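Local coordinates for protein L-aspartate semialdehyde sulfurtransferase (Methanocaldococcus jannaschii, PDB 3KPB) that probably condenses sulfide with aspartate semialdehyde to give homocysteine, and binds S-adenosylmethionine and methylthioadenosine through its C-terminal pair of CBS domains, at residues A[19-22]-A[23-27]; A[46-49]-A[50-54]; A[53-56]-A[57-61]; A[62-65]-A[66-70]; A[73-76]-A[77-81]. All coordinates share one frame; numbering follows the deposited sequence.

This chain is the C-terminal CBS-domain pair of a longer enzyme. Interactions 1 to 4 cluster around the first CBS domain, while interaction 5 lies in the second, on the other side of the chain's centre. Interaction 2 is the buried one: a strand-to-helix capping box beside the S-adenosylmethionine. Interaction 3 continues the same helix 50-58 to its C-terminal end, and interaction 1 is the start of helix 20-30, which packs against it; all three touch the second subunit. Interaction 4, in the loop between helix 50-58 and strand 75-76, mixes apolar packing with carboxylates and waters. Interaction 5 is a polar surface turn. Interactions 2, 4 and 5 bind the ligand through a carboxylate, a hydroxyl and backbone atoms respectively.

Interaction 1. Residues A[19-22]-A[23-27]; sequences SIME and AAKIL
Ser19 O accepts the amide of Ala23 (N to O 3.1 Å), and the next three carbonyls repeat the step: Ile20 O with Ala24 N, Met21 O with Lys25 N and Glu22 O with Ile26 N. This is the regular i to i+4 ladder of an alpha-helix in its opening turns. Ser19 is the N-cap. Its chi1 of 70° turns OG toward the first turn, where it accepts from Glu22 N over 2.9 Å with an N-H...O angle of 159°, giving an amide at the helix start a partner the helix itself cannot supply.

Among the side chains, Met21 and Lys25, one turn apart, cross obliquely on the side turned to the second subunit. Met21 CG lies 3.9 Å from Lys25 CE, and SD is 4.0 Å from Lys25 NZ; the bend at the end of the methionine then carries its methyl group off the lysine. Lys25 is otherwise extended, and its CG passes 3.4 Å from Met21 O, so the aliphatic stem runs back along the carbonyl that its own amide binds. Ile26 does the same one residue on, with CG1 3.4 Å from Glu22 O. Glu22 itself reaches outward, exposed.

The helix is the middle element of a beta-alpha-beta unit, strand 14-15, helix 20-30 and strand 35-38, in the first CBS domain. Ile20 and Ala23 rest on Ile53 of helix 50-58 and on Ile64, Leu27 meets Leu35 of strand 35-38, and Ala24 and Lys25 pack on Ala58 of the second subunit.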
# COMPACT_ATOMS: atom_id res chain seq x y z
N SER A 19 7.32 -17.72 6.15
CA SER A 19 7.79 -16.55 6.88
C SER A 19 7.31 -15.24 6.26
O SER A 19 6.94 -15.19 5.08
CB SER A 19 9.32 -16.53 6.90
OG SER A 19 9.81 -16.24 5.60
N ILE A 20 7.36 -14.18 7.06
CA ILE A 20 7.04 -12.83 6.56
C ILE A 20 7.99 -12.42 5.43
O ILE A 20 7.55 -11.89 4.40
CB ILE A 20 7.02 -11.76 7.69
CG1 ILE A 20 6.30 -12.27 8.95
CG2 ILE A 20 6.38 -10.46 7.18
CD1 ILE A 20 4.86 -12.75 8.74
N MET A 21 9.28 -12.71 5.60
CA MET A 21 10.27 -12.45 4.56
C MET A 21 9.98 -13.19 3.25
O MET A 21 10.11 -12.60 2.17
CB MET A 21 11.68 -12.78 5.08
CG MET A 21 12.75 -12.64 4.02
SD MET A 21 14.37 -13.15 4.61
CE MET A 21 14.95 -11.64 5.37
N GLU A 22 9.61 -14.47 3.33
CA GLU A 22 9.28 -15.23 2.12
C GLU A 22 8.09 -14.59 1.40
O GLU A 22 8.14 -14.41 0.18
CB GLU A 22 9.02 -16.72 2.43
CG GLU A 22 8.83 -17.57 1.17
CD GLU A 22 8.94 -19.08 1.40
OE1 GLU A 22 8.24 -19.83 0.70
OE2 GLU A 22 9.74 -19.51 2.27
N ALA A 23 7.06 -14.20 2.15
CA ALA A 23 5.90 -13.52 1.56
C ALA A 23 6.28 -12.22 0.86
O ALA A 23 5.82 -11.94 -0.25
CB ALA A 23 4.84 -13.27 2.61
N ALA A 24 7.14 -11.43 1.51
CA ALA A 24 7.61 -10.17 0.93
C ALA A 24 8.36 -10.42 -0.37
O ALA A 24 8.19 -9.68 -1.35
CB ALA A 24 8.49 -9.43 1.93
N LYS A 25 9.20 -11.46 -0.38
CA LYS A 25 9.92 -11.83 -1.59
C LYS A 25 8.96 -12.16 -2.74
O LYS A 25 9.24 -11.80 -3.89
CB LYS A 25 10.86 -13.00 -1.34
CG LYS A 25 12.12 -12.62 -0.58
CD LYS A 25 12.94 -13.85 -0.24
CE LYS A 25 14.21 -13.45 0.48
NZ LYS A 25 14.99 -14.65 0.91
N ILE A 26 7.84 -12.82 -2.43
CA ILE A 26 6.83 -13.17 -3.43
C ILE A 26 6.19 -11.90 -4.02
O ILE A 26 6.05 -11.77 -5.24
CB ILE A 26 5.76 -14.14 -2.86
CG1 ILE A 26 6.40 -15.48 -2.50
CG2 ILE A 26 4.60 -14.34 -3.84
CD1 ILE A 26 5.51 -16.41 -1.69
N LEU A 27 5.82 -10.96 -3.16
CA LEU A 27 5.27 -9.68 -3.63
C LEU A 27 6.22 -8.97 -4.59
O LEU A 27 5.80 -8.51 -5.66
CB LEU A 27 4.93 -8.76 -2.45
CG LEU A 27 3.90 -9.24 -1.42
CD1 LEU A 27 3.71 -8.14 -0.39
CD2 LEU A 27 2.57 -9.58 -2.07

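Interaction 2. Residues A[46-49]-A[50-54]; sequences GIIT and SWDIA. With SAM (S-adenosylmethionine), chain E.
Thr49 and Asp52 form a capping box where strand 44-48 of the first CBS domain turns into helix 50-58. The aspartate side chain folds back toward the strand, and its OD2 takes the Thr49 amide (N to OD2 2.9 Å) on the anti side, 16° out of the carboxylate plane. In return Thr49 OG1 accepts weakly from Trp51 N; chi1 of 67° sets the hydroxyl over the helix start, where it also makes a weak bond to OXT of S-adenosylmethionine.

The same carboxylate binds the ribose with both oxygens: OD2 accepts from ligand O2' over 2.8 Å, and OD1 lies a very short 2.4 Å from O3'. The backbone bond therefore helps to fix the rotation of a group that holds the ligand. Trp51 lies beside the ribose and the sulfonium end of the ligand, with the methyl carbon CE over one ring face, offset toward the rim, and O3' at the ring edge in plane.

Behind the carboxylate, Ile48 CD1 lies obliquely across Asp52 CB at 3.7 Å, while Ile48 and Ile53 meet at about a right angle. Ser50 OG turns to Ser50 of the second subunit. At the adenine end, Ile47 CG2 touches C4 of the ligand at 3.8 Å.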
# COMPACT_ATOMS: atom_id res chain seq x y z
N GLY A 46 -7.02 -16.79 3.46
CA GLY A 46 -6.65 -15.44 3.85
C GLY A 46 -6.10 -14.60 2.73
O GLY A 46 -6.03 -15.07 1.59
N ILE A 47 -5.73 -13.36 3.04
CA ILE A 47 -5.06 -12.49 2.07
C ILE A 47 -3.96 -11.65 2.75
O ILE A 47 -4.06 -11.30 3.92
CB ILE A 47 -6.08 -11.61 1.28
CG1 ILE A 47 -5.40 -10.96 0.06
CG2 ILE A 47 -6.75 -10.57 2.21
CD1 ILE A 47 -6.37 -10.28 -0.91
N ILE A 48 -2.89 -11.38 1.99
CA ILE A 48 -1.77 -10.56 2.44
C ILE A 48 -1.55 -9.42 1.44
O ILE A 48 -1.63 -9.64 0.23
CB ILE A 48 -0.47 -11.44 2.51
CG1 ILE A 48 -0.52 -12.38 3.72
CG2 ILE A 48 0.82 -10.59 2.53
CD1 ILE A 48 -0.48 -11.69 5.08
N THR A 49 -1.29 -8.22 1.93
CA THR A 49 -0.78 -7.11 1.10
C THR A 49 0.49 -6.58 1.76
O THR A 49 0.85 -7.02 2.85
CB THR A 49 -1.79 -5.95 0.99
OG1 THR A 49 -1.93 -5.33 2.27
CG2 THR A 49 -3.15 -6.44 0.53
N SER A 50 1.18 -5.62 1.14
CA SER A 50 2.35 -5.03 1.80
C SER A 50 2.01 -4.40 3.15
O SER A 50 2.88 -4.32 4.03
CB SER A 50 3.09 -4.03 0.91
OG SER A 50 2.28 -2.91 0.62
N TRP A 51 0.77 -3.94 3.32
CA TRP A 51 0.35 -3.43 4.62
C TRP A 51 0.50 -4.49 5.71
O TRP A 51 0.97 -4.20 6.81
CB TRP A 51 -1.08 -2.91 4.58
CG TRP A 51 -1.46 -2.23 5.85
CD1 TRP A 51 -2.30 -2.70 6.83
CD2 TRP A 51 -0.99 -0.95 6.31
NE1 TRP A 51 -2.39 -1.79 7.86
CE2 TRP A 51 -1.61 -0.71 7.56
CE3 TRP A 51 -0.13 0.01 5.78
CZ2 TRP A 51 -1.38 0.47 8.29
CZ3 TRP A 51 0.10 1.18 6.51
CH2 TRP A 51 -0.53 1.40 7.75
N ASP A 52 0.11 -5.72 5.40
CA ASP A 52 0.23 -6.82 6.36
C ASP A 52 1.68 -7.21 6.65
O ASP A 52 1.97 -7.69 7.74
CB ASP A 52 -0.54 -8.03 5.88
CG ASP A 52 -2.00 -7.73 5.69
OD1 ASP A 52 -2.65 -7.26 6.65
OD2 ASP A 52 -2.50 -7.95 4.57
N ILE A 53 2.58 -7.02 5.68
CA ILE A 53 4.01 -7.21 5.94
C ILE A 53 4.47 -6.22 7.01
O ILE A 53 5.11 -6.61 7.99
CB ILE A 53 4.86 -7.06 4.65
CG1 ILE A 53 4.43 -8.08 3.58
CG2 ILE A 53 6.37 -7.14 4.94
CD1 ILE A 53 4.55 -9.57 3.98
N ALA A 54 4.14 -4.94 6.83
CA ALA A 54 4.41 -3.92 7.84
C ALA A 54 3.78 -4.27 9.19
O ALA A 54 4.42 -4.14 10.24
CB ALA A 54 3.95 -2.54 7.37
N SAM E . -6.04 -1.43 -0.41
CA SAM E . -5.52 -1.31 0.96
C SAM E . -4.51 -2.42 1.24
O SAM E . -3.71 -2.79 0.37
OXT SAM E . -4.46 -2.99 2.33
CB SAM E . -6.68 -1.41 1.96
CG SAM E . -6.43 -0.52 3.18
SD SAM E . -6.50 -1.45 4.76
CE SAM E . -5.72 -0.28 5.84
C5' SAM E . -5.23 -2.77 4.74
C4' SAM E . -5.83 -4.16 4.93
O4' SAM E . -6.75 -4.45 3.87
C3' SAM E . -4.71 -5.19 4.77
O3' SAM E . -4.36 -5.67 6.07
C2' SAM E . -5.35 -6.32 3.95
O2' SAM E . -5.24 -7.54 4.69
C1' SAM E . -6.81 -5.89 3.84
N9 SAM E . -7.34 -6.33 2.53
C8 SAM E . -6.86 -5.99 1.33
N7 SAM E . -7.58 -6.59 0.38
C5 SAM E . -8.52 -7.31 0.98
C6 SAM E . -9.55 -8.13 0.52
N6 SAM E . -9.74 -8.32 -0.78
N1 SAM E . -10.34 -8.73 1.41
C2 SAM E . -10.16 -8.55 2.71
N3 SAM E . -9.20 -7.78 3.18
C4 SAM E . -8.37 -7.15 2.34

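Interaction 3. Residues A[53-56]-A[57-61]; sequences IAKA and LAQNK
Ile53 O, Ala54 O and Lys55 O accept in turn from Leu57 N, Ala58 N and Gln59 N, carrying the i to i+4 pattern through the last turn of helix 50-58. On one side of that turn Lys55 and Gln59 lie next to each other and point the same way, with the amide NE2 of Gln59 3.6 Å from Lys55 CG. Gln59 reaches this place by running its stem over a carbonyl: CB is 3.4 Å and CG 3.5 Å from Lys55 O. Beyond CG the lysine bends (chi3 59°), and its NZ makes a long, weak ion pair with Asp52 OD1; the side chain also touches the bound S-adenosylmethionine.

The helix then stops in a Schellman motif. Asn60 takes a positive phi of 57°, which swings the chain round so that Lys61 N reaches back to Ala56 O over 2.9 Å, with a second, weak bond from Asn60 N to Leu57 O at 3.4 Å. The reversal also brings Lys61 CB within 4.3 Å of Ala56 CB.

Leu57 leans back over the preceding turn, its CG 3.6 Å from Ile53 O, and its side chain packs on Ile53 of the second subunit. Ala58 meets Ile28 of that subunit, and Asn60 meets its Met21. On the inner flank Ala56 faces Ile20 of helix 20-30 and Ile67 of the following loop.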
# COMPACT_ATOMS: atom_id res chain seq x y z
N ILE A 53 2.58 -7.02 5.68
CA ILE A 53 4.01 -7.21 5.94
C ILE A 53 4.47 -6.22 7.01
O ILE A 53 5.11 -6.61 7.99
CB ILE A 53 4.86 -7.06 4.65
CG1 ILE A 53 4.43 -8.08 3.58
CG2 ILE A 53 6.37 -7.14 4.94
CD1 ILE A 53 4.55 -9.57 3.98
N ALA A 54 4.14 -4.94 6.83
CA ALA A 54 4.41 -3.92 7.84
C ALA A 54 3.78 -4.27 9.19
O ALA A 54 4.42 -4.14 10.24
CB ALA A 54 3.95 -2.54 7.37
N LYS A 55 2.53 -4.72 9.17
CA LYS A 55 1.81 -5.06 10.40
C LYS A 55 2.50 -6.22 11.13
O LYS A 55 2.66 -6.19 12.35
CB LYS A 55 0.35 -5.38 10.08
CG LYS A 55 -0.65 -5.06 11.17
CD LYS A 55 -2.05 -4.78 10.58
CE LYS A 55 -2.58 -5.97 9.79
NZ LYS A 55 -4.07 -6.09 9.88
N ALA A 56 2.94 -7.23 10.36
CA ALA A 56 3.66 -8.38 10.92
C ALA A 56 4.95 -7.97 11.63
O ALA A 56 5.22 -8.42 12.74
CB ALA A 56 3.96 -9.42 9.84
N LEU A 57 5.71 -7.09 10.99
CA LEU A 57 6.91 -6.51 11.60
C LEU A 57 6.58 -5.75 12.88
O LEU A 57 7.29 -5.89 13.88
CB LEU A 57 7.66 -5.62 10.61
CG LEU A 57 8.41 -6.30 9.47
CD1 LEU A 57 9.18 -5.26 8.68
CD2 LEU A 57 9.36 -7.38 9.95
N ALA A 58 5.51 -4.96 12.85
CA ALA A 58 5.12 -4.14 14.01
C ALA A 58 4.64 -4.98 15.21
O ALA A 58 4.85 -4.60 16.36
CB ALA A 58 4.08 -3.10 13.61
N GLN A 59 4.00 -6.12 14.91
CA GLN A 59 3.44 -7.03 15.92
C GLN A 59 4.36 -8.21 16.26
O GLN A 59 3.99 -9.09 17.05
CB GLN A 59 2.07 -7.56 15.46
CG GLN A 59 0.94 -6.53 15.35
CD GLN A 59 -0.40 -7.17 14.99
OE1 GLN A 59 -0.61 -8.36 15.22
NE2 GLN A 59 -1.30 -6.38 14.43
N ASN A 60 5.55 -8.22 15.65
CA ASN A 60 6.55 -9.28 15.85
C ASN A 60 6.07 -10.71 15.53
O ASN A 60 6.41 -11.67 16.22
CB ASN A 60 7.20 -9.18 17.23
CG ASN A 60 8.45 -8.33 17.21
OD1 ASN A 60 8.45 -7.19 17.67
ND2 ASN A 60 9.53 -8.87 16.65
N LYS A 61 5.30 -10.82 14.44
CA LYS A 61 4.80 -12.12 13.98
C LYS A 61 5.82 -12.78 13.06
O LYS A 61 6.46 -12.10 12.26
CB LYS A 61 3.48 -11.96 13.22
CG LYS A 61 2.33 -11.35 14.00
CD LYS A 61 2.10 -12.07 15.33
CE LYS A 61 0.81 -11.58 15.97
NZ LYS A 61 0.65 -12.17 17.34

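Interaction 4. Residues A[62-65]-A[66-70]; sequences KTIE and EIMTR. With SAM (S-adenosylmethionine), chain E.
Glu66 reaches back over Thr63 with an extended chain. Its CB lies 3.5 Å from Thr63 O, and CG passes 3.4 Å from Thr63 OG1. At the tip, OE2 takes two good bonds on its anti side, from Thr63 N (2.9 Å) and from Thr63 OG1 (3.0 Å), plus a weak one from Lys62 N. The other oxygen, Glu66 OE1, accepts from a water at 2.7 Å, and that water in turn accepts from Lys62 N. A valine in place of Thr63 would lack the hydroxyl and would probably leave Glu66 OE2 with the backbone amide and the weak Lys62 bond, and the carboxylate freer to turn.

These residues lie in the loop that leads from helix 50-58 of the first CBS domain to strand 75-76 of the second, and here it makes a tight turn: Ile64 O accepts from both Ile67 N and Met68 N. Ile64 CG2 meets Met68 CB beneath it, both chains lying on Ile48 of strand 44-48. Outside, Glu65 OE2 and Arg70 NH2 form a salt bridge of 3.1 Å, carboxylate and guanidinium planes 33° apart, with Met68 CE centred over one guanidinium face. Thr69 OG1 turns the other way, a very short 2.4 Å from O2' of S-adenosylmethionine.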
# COMPACT_ATOMS: atom_id res chain seq x y z
N LYS A 62 5.93 -14.10 13.16
CA LYS A 62 6.91 -14.85 12.36
C LYS A 62 6.36 -15.46 11.07
O LYS A 62 7.10 -15.59 10.10
CB LYS A 62 7.58 -15.94 13.20
CG LYS A 62 8.45 -15.40 14.32
CD LYS A 62 9.12 -16.53 15.09
CE LYS A 62 9.90 -16.01 16.29
NZ LYS A 62 9.00 -15.52 17.38
N THR A 63 5.09 -15.86 11.07
CA THR A 63 4.50 -16.52 9.89
C THR A 63 3.28 -15.77 9.38
O THR A 63 2.62 -15.03 10.13
CB THR A 63 4.08 -17.99 10.18
OG1 THR A 63 2.99 -18.00 11.12
CG2 THR A 63 5.24 -18.80 10.74
N ILE A 64 2.98 -15.98 8.10
CA ILE A 64 1.85 -15.36 7.43
C ILE A 64 0.54 -15.70 8.12
O ILE A 64 -0.35 -14.86 8.24
CB ILE A 64 1.84 -15.76 5.94
CG1 ILE A 64 2.91 -14.95 5.19
CG2 ILE A 64 0.47 -15.54 5.29
CD1 ILE A 64 2.85 -13.43 5.44
N GLU A 65 0.41 -16.92 8.62
CA GLU A 65 -0.87 -17.25 9.17
C GLU A 65 -1.22 -16.46 10.43
O GLU A 65 -2.40 -16.30 10.75
CB GLU A 65 -1.02 -18.74 9.32
CG GLU A 65 -0.57 -19.33 10.60
CD GLU A 65 -1.50 -20.44 10.96
OE1 GLU A 65 -1.04 -21.59 11.09
OE2 GLU A 65 -2.72 -20.16 11.09
N GLU A 66 -0.22 -15.90 11.10
CA GLU A 66 -0.44 -15.07 12.28
C GLU A 66 -0.90 -13.65 11.96
O GLU A 66 -1.34 -12.93 12.86
CB GLU A 66 0.82 -14.99 13.13
CG GLU A 66 1.33 -16.33 13.58
CD GLU A 66 2.67 -16.22 14.24
OE1 GLU A 66 2.72 -15.86 15.44
OE2 GLU A 66 3.69 -16.51 13.58
N ILE A 67 -0.79 -13.24 10.70
CA ILE A 67 -1.09 -11.86 10.33
C ILE A 67 -2.09 -11.72 9.19
O ILE A 67 -2.67 -10.65 9.01
CB ILE A 67 0.22 -11.07 9.99
CG1 ILE A 67 0.02 -9.56 10.17
CG2 ILE A 67 0.74 -11.42 8.59
CD1 ILE A 67 -0.04 -9.10 11.63
N MET A 68 -2.31 -12.79 8.42
CA MET A 68 -3.17 -12.67 7.24
C MET A 68 -4.57 -12.22 7.61
O MET A 68 -5.07 -12.52 8.69
CB MET A 68 -3.21 -13.98 6.44
CG MET A 68 -3.80 -15.14 7.21
SD MET A 68 -3.65 -16.68 6.31
CE MET A 68 -4.64 -17.74 7.37
N THR A 69 -5.21 -11.48 6.70
CA THR A 69 -6.59 -11.07 6.90
C THR A 69 -7.47 -12.27 6.57
O THR A 69 -7.41 -12.81 5.46
CB THR A 69 -6.94 -9.86 6.03
OG1 THR A 69 -6.20 -8.72 6.50
CG2 THR A 69 -8.43 -9.54 6.12
N ARG A 70 -8.28 -12.70 7.53
CA ARG A 70 -9.03 -13.94 7.40
C ARG A 70 -10.44 -13.77 6.82
O ARG A 70 -10.98 -14.71 6.24
CB ARG A 70 -9.07 -14.69 8.72
CG ARG A 70 -7.73 -15.32 9.08
CD ARG A 70 -7.76 -15.93 10.47
NE ARG A 70 -6.43 -16.32 10.93
CZ ARG A 70 -5.99 -17.58 10.98
NH1 ARG A 70 -6.78 -18.58 10.60
NH2 ARG A 70 -4.77 -17.84 11.42
N SAM E . -6.04 -1.43 -0.41
CA SAM E . -5.52 -1.31 0.96
C SAM E . -4.51 -2.42 1.24
O SAM E . -3.71 -2.79 0.37
OXT SAM E . -4.46 -2.99 2.33
CB SAM E . -6.68 -1.41 1.96
CG SAM E . -6.43 -0.52 3.18
SD SAM E . -6.50 -1.45 4.76
CE SAM E . -5.72 -0.28 5.84
C5' SAM E . -5.23 -2.77 4.74
C4' SAM E . -5.83 -4.16 4.93
O4' SAM E . -6.75 -4.45 3.87
C3' SAM E . -4.71 -5.19 4.77
O3' SAM E . -4.36 -5.67 6.07
C2' SAM E . -5.35 -6.32 3.95
O2' SAM E . -5.24 -7.54 4.69
C1' SAM E . -6.81 -5.89 3.84
N9 SAM E . -7.34 -6.33 2.53
C8 SAM E . -6.86 -5.99 1.33
N7 SAM E . -7.58 -6.59 0.38
C5 SAM E . -8.52 -7.31 0.98
C6 SAM E . -9.55 -8.13 0.52
N6 SAM E . -9.74 -8.32 -0.78
N1 SAM E . -10.34 -8.73 1.41
C2 SAM E . -10.16 -8.55 2.71
N3 SAM E . -9.20 -7.78 3.18
C4 SAM E . -8.37 -7.15 2.34
O HOH W 1 5.29 -15.15 15.96
O HOH W 2 -4.31 -14.13 10.87

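Interaction 5. Residues A[73-76]-A[77-81]; sequences ITAH and EDEPV. With SAM (S-adenosylmethionine), chain E.
His76 and Glu79 close a type I beta turn at the surface, where strand 75-76 of the second CBS domain leaves its sheet and heads for helix 81-91. Glu79 N returns to His76 O over 2.9 Å, arriving well above the carbonyl plane. The side chain of the same glutamate adds a second clasp: with CG anti to the backbone N (chi1 -175°) and the rest of the chain extended, OE1 meets His76 N at 2.8 Å, nearly head-on to its C-O bond. Its second oxygen, OE2, makes a salt bridge with Lys87 of helix 81-91, so one carboxylate ties the strand end to the helix.

The imidazole turns its ND1 edge to the turn. ND1 accepts from Asp78 N over 3.1 Å, the donor tilted 18° from the ring plane, while NE2 bonds to Asp101. Asp78 runs beside the ring, its OD2 3.5 Å from CE1 and its carboxylate 64° from the ring plane; Glu77 lies aslant, CG touching ND1 and CE1. With a phenylalanine at His76, both ring nitrogens would go, which is likely to leave the Asp78 amide and the Asp101 carboxylate without their mates.

Upstream, the same segment reaches the ligand pocket through its backbone. Ile73 reads the adenine edge of S-adenosylmethionine, its N donating to ligand N1 over 2.9 Å and its O accepting from N6 over 3.2 Å.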
# COMPACT_ATOMS: atom_id res chain seq x y z
N ILE A 73 -12.68 -10.47 1.28
CA ILE A 73 -13.66 -10.01 0.31
C ILE A 73 -13.27 -10.56 -1.06
O ILE A 73 -12.18 -10.27 -1.56
CB ILE A 73 -13.74 -8.47 0.26
CG1 ILE A 73 -14.06 -7.93 1.66
CG2 ILE A 73 -14.78 -8.01 -0.77
CD1 ILE A 73 -13.51 -6.54 1.91
N THR A 74 -14.17 -11.35 -1.64
CA THR A 74 -13.88 -12.11 -2.84
C THR A 74 -14.89 -11.82 -3.93
O THR A 74 -15.94 -11.20 -3.68
CB THR A 74 -13.90 -13.64 -2.58
OG1 THR A 74 -15.20 -14.02 -2.10
CG2 THR A 74 -12.86 -14.04 -1.55
N ALA A 75 -14.55 -12.25 -5.14
CA ALA A 75 -15.47 -12.23 -6.26
C ALA A 75 -15.64 -13.65 -6.78
O ALA A 75 -14.75 -14.49 -6.63
CB ALA A 75 -14.96 -11.32 -7.36
N HIS A 76 -16.79 -13.92 -7.37
CA HIS A 76 -17.03 -15.23 -7.91
C HIS A 76 -16.70 -15.19 -9.38
O HIS A 76 -16.86 -14.15 -10.04
CB HIS A 76 -18.48 -15.66 -7.68
CG HIS A 76 -18.72 -17.12 -7.85
ND1 HIS A 76 -19.03 -17.70 -9.06
CD2 HIS A 76 -18.73 -18.13 -6.94
CE1 HIS A 76 -19.20 -19.00 -8.90
NE2 HIS A 76 -19.03 -19.29 -7.63
N GLU A 77 -16.22 -16.31 -9.90
CA GLU A 77 -15.90 -16.40 -11.31
C GLU A 77 -17.08 -15.97 -12.18
O GLU A 77 -16.88 -15.29 -13.19
CB GLU A 77 -15.33 -17.78 -11.69
CG GLU A 77 -15.98 -18.97 -11.00
CD GLU A 77 -15.39 -20.30 -11.46
OE1 GLU A 77 -14.21 -20.34 -11.85
OE2 GLU A 77 -16.12 -21.32 -11.41
N ASP A 78 -18.30 -16.32 -11.78
CA ASP A 78 -19.51 -15.95 -12.54
C ASP A 78 -20.12 -14.57 -12.17
O ASP A 78 -21.18 -14.21 -12.68
CB ASP A 78 -20.59 -17.05 -12.44
CG ASP A 78 -20.03 -18.46 -12.65
OD1 ASP A 78 -19.03 -18.63 -13.40
OD2 ASP A 78 -20.60 -19.41 -12.07
N GLU A 79 -19.44 -13.81 -11.30
CA GLU A 79 -19.92 -12.49 -10.87
C GLU A 79 -19.67 -11.40 -11.93
O GLU A 79 -18.64 -11.42 -12.61
CB GLU A 79 -19.25 -12.12 -9.54
CG GLU A 79 -19.72 -10.82 -8.87
CD GLU A 79 -19.18 -10.72 -7.44
OE1 GLU A 79 -18.43 -11.62 -7.02
OE2 GLU A 79 -19.51 -9.73 -6.74
N PRO A 80 -20.63 -10.47 -12.11
CA PRO A 80 -20.43 -9.27 -12.95
C PRO A 80 -19.39 -8.26 -12.42
O PRO A 80 -19.34 -7.99 -11.21
CB PRO A 80 -21.82 -8.62 -13.02
CG PRO A 80 -22.72 -9.44 -12.16
CD PRO A 80 -22.06 -10.73 -11.84
N VAL A 81 -18.57 -7.72 -13.34
CA VAL A 81 -17.48 -6.78 -13.03
C VAL A 81 -17.91 -5.52 -12.26
O VAL A 81 -17.21 -5.07 -11.35
CB VAL A 81 -16.71 -6.38 -14.32
CG1 VAL A 81 -15.80 -5.18 -14.10
CG2 VAL A 81 -15.90 -7.56 -14.84
N SAM E . -6.04 -1.43 -0.41
CA SAM E . -5.52 -1.31 0.96
C SAM E . -4.51 -2.42 1.24
O SAM E . -3.71 -2.79 0.37
OXT SAM E . -4.46 -2.99 2.33
CB SAM E . -6.68 -1.41 1.96
CG SAM E . -6.43 -0.52 3.18
SD SAM E . -6.50 -1.45 4.76
CE SAM E . -5.72 -0.28 5.84
C5' SAM E . -5.23 -2.77 4.74
C4' SAM E . -5.83 -4.16 4.93
O4' SAM E . -6.75 -4.45 3.87
C3' SAM E . -4.71 -5.19 4.77
O3' SAM E . -4.36 -5.67 6.07
C2' SAM E . -5.35 -6.32 3.95
O2' SAM E . -5.24 -7.54 4.69
C1' SAM E . -6.81 -5.89 3.84
N9 SAM E . -7.34 -6.33 2.53
C8 SAM E . -6.86 -5.99 1.33
N7 SAM E . -7.58 -6.59 0.38
C5 SAM E . -8.52 -7.31 0.98
C6 SAM E . -9.55 -8.13 0.52
N6 SAM E . -9.74 -8.32 -0.78
N1 SAM E . -10.34 -8.73 1.41
C2 SAM E . -10.16 -8.55 2.71
N3 SAM E . -9.20 -7.78 3.18
C4 SAM E . -8.37 -7.15 2.34